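Local coordinates for protein O-ureido-L-serine synthase (Streptomyces lavendulae, PDB 3X44) that adds hydroxyurea to O-acetyl-L-serine with the help of pyridoxal 5'-phosphate, making O-ureido-L-serine for the biosynthesis of the antibiotic D-cycloserine, at residues Leu78-Ala83 / Arg106-Lys111. The protein carries 1 engineered substitution. Numbering follows the deposited sequence.
Sequences LAMVAA and RAYGGK
One face of the Y108 ring lies flat against M80 on helix 73-85. M80 CB sits almost exactly over the middle of the ring, 3.7 Å from its centroid and 6° off the normal, a CH-pi contact. The next methylene drifts toward the hydroxyl end, with M80 CG 3.6 Å from Y108 CE1. The sulfur has slipped farther out: SD is 5.1 Å from the centroid of the Y108 ring, a Met-aromatic contact, oblique to the ring at 37° off its normal. With CG anti to the backbone N (chi1 -171°), the M80 chain runs alongside the tyrosine, both pointing the same way. At the root of the ring, A79 CB meets Y108 CB at 3.5 Å. The backbone comes close here as well, A79 and G110 having their CA atoms 5.3 Å apart. One turn along the helix, the methyl of A83 rests against the carbonyl oxygen of Y108.

That oxygen also accepts a bond from a water, 2.8 Å from Y108 O, which donates its second hydrogen to A79 O. The chain turns just here: G109, with positive phi, ends helix 99-107 in a Schellman motif, and K111 then enters strand 111-115, paired with strand 88-94. G259 of the second subunit packs on M80, and A255 of that subunit on A83. The interface is thus apolar packing bridged by one water, which links the carbonyls of helix and turn by donating to both, A79 O also taking the A83 amide; dispersion and CH-pi contacts hold the tyrosine face to the helix.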
loop_
_atom_site.group_PDB
_atom_site.type_symbol
_atom_site.label_atom_id
_atom_site.label_comp_id
_atom_site.label_asym_id
_atom_site.label_seq_id
_atom_site.Cartn_x
_atom_site.Cartn_y
_atom_site.Cartn_z
ATOM N N LEU A 78 3.414 17.213 17.960
ATOM C CA LEU A 78 4.786 17.470 18.387
ATOM C C LEU A 78 5.076 16.635 19.632
ATOM O O LEU A 78 6.168 16.089 19.789
ATOM C CB LEU A 78 4.996 18.961 18.667
ATOM C CG LEU A 78 5.364 19.744 17.397
ATOM C CD1 LEU A 78 5.198 21.233 17.586
ATOM C CD2 LEU A 78 6.796 19.406 17.019
ATOM N N ALA A 79 4.077 16.510 20.501
ATOM C CA ALA A 79 4.235 15.721 21.715
ATOM C C ALA A 79 4.547 14.288 21.315
ATOM O O ALA A 79 5.478 13.673 21.837
ATOM C CB ALA A 79 2.961 15.770 22.545
ATOM N N MET A 80 3.764 13.769 20.371
ATOM C CA MET A 80 3.939 12.407 19.874
ATOM C C MET A 80 5.305 12.182 19.225
ATOM O O MET A 80 5.954 11.161 19.467
ATOM C CB MET A 80 2.837 12.077 18.871
ATOM C CG MET A 80 2.805 10.621 18.452
ATOM S SD MET A 80 1.885 10.362 16.942
ATOM C CE MET A 80 2.599 11.573 15.827
ATOM N N VAL A 81 5.733 13.121 18.385
ATOM C CA VAL A 81 7.030 13.008 17.729
ATOM C C VAL A 81 8.130 13.080 18.794
ATOM O O VAL A 81 9.096 12.317 18.766
ATOM C CB VAL A 81 7.249 14.147 16.701
ATOM C CG1 VAL A 81 8.703 14.179 16.262
ATOM C CG2 VAL A 81 6.334 13.952 15.492
ATOM N N ALA A 82 7.967 13.993 19.742
ATOM C CA ALA A 82 8.949 14.161 20.807
ATOM C C ALA A 82 9.075 12.871 21.621
ATOM O O ALA A 82 10.185 12.415 21.908
ATOM C CB ALA A 82 8.546 15.324 21.706
ATOM N N ALA A 83 7.936 12.277 21.973
ATOM C CA ALA A 83 7.937 11.043 22.750
ATOM C C ALA A 83 8.606 9.915 21.971
ATOM O O ALA A 83 9.298 9.081 22.539
ATOM C CB ALA A 83 6.504 10.649 23.124
ATOM N N ARG A 106 -0.752 15.793 27.278
ATOM C CA ARG A 106 -0.240 15.209 28.509
ATOM C C ARG A 106 0.099 13.733 28.333
ATOM O O ARG A 106 1.126 13.264 28.820
ATOM C CB ARG A 106 -1.269 15.355 29.635
ATOM C CG ARG A 106 -1.474 16.781 30.097
ATOM C CD ARG A 106 -0.338 17.215 30.999
ATOM N NE ARG A 106 -0.683 18.410 31.758
ATOM C CZ ARG A 106 0.205 19.198 32.353
ATOM N NH1 ARG A 106 1.500 18.918 32.276
ATOM N NH2 ARG A 106 -0.202 20.267 33.024
ATOM N N ALA A 107 -0.764 13.007 27.626
ATOM C CA ALA A 107 -0.563 11.583 27.399
ATOM C C ALA A 107 0.787 11.281 26.753
ATOM O O ALA A 107 1.476 10.335 27.143
ATOM C CB ALA A 107 -1.693 11.027 26.538
ATOM N N TYR A 108 1.166 12.081 25.762
ATOM C CA TYR A 108 2.438 11.872 25.081
ATOM C C TYR A 108 3.620 12.394 25.899
ATOM O O TYR A 108 4.772 12.301 25.471
ATOM C CB TYR A 108 2.417 12.544 23.702
ATOM C CG TYR A 108 1.523 11.832 22.709
ATOM C CD1 TYR A 108 1.796 10.518 22.315
ATOM C CD2 TYR A 108 0.399 12.467 22.174
ATOM C CE1 TYR A 108 0.964 9.854 21.404
ATOM C CE2 TYR A 108 -0.431 11.806 21.265
ATOM C CZ TYR A 108 -0.143 10.506 20.887
ATOM O OH TYR A 108 -0.961 9.862 19.991
ATOM N N GLY A 109 3.324 12.941 27.073
ATOM C CA GLY A 109 4.373 13.455 27.936
ATOM C C GLY A 109 4.658 14.933 27.755
ATOM O O GLY A 109 5.659 15.444 28.268
ATOM N N GLY A 110 3.779 15.633 27.040
ATOM C CA GLY A 110 3.998 17.051 26.821
ATOM C C GLY A 110 3.674 17.903 28.034
ATOM O O GLY A 110 2.982 17.464 28.949
ATOM N N LYS A 111 4.205 19.119 28.053
ATOM C CA LYS A 111 3.950 20.050 29.142
ATOM C C LYS A 111 2.887 20.995 28.607
ATOM O O LYS A 111 2.734 21.125 27.394
ATOM C CB LYS A 111 5.220 20.823 29.505
ATOM C CG LYS A 111 6.265 19.993 30.245
ATOM C CD LYS A 111 5.826 19.686 31.675
ATOM C CE LYS A 111 6.575 18.484 32.237
ATOM N NZ LYS A 111 6.266 18.250 33.678
HETATM O O HOH W 1 6.105 14.617 24.495
#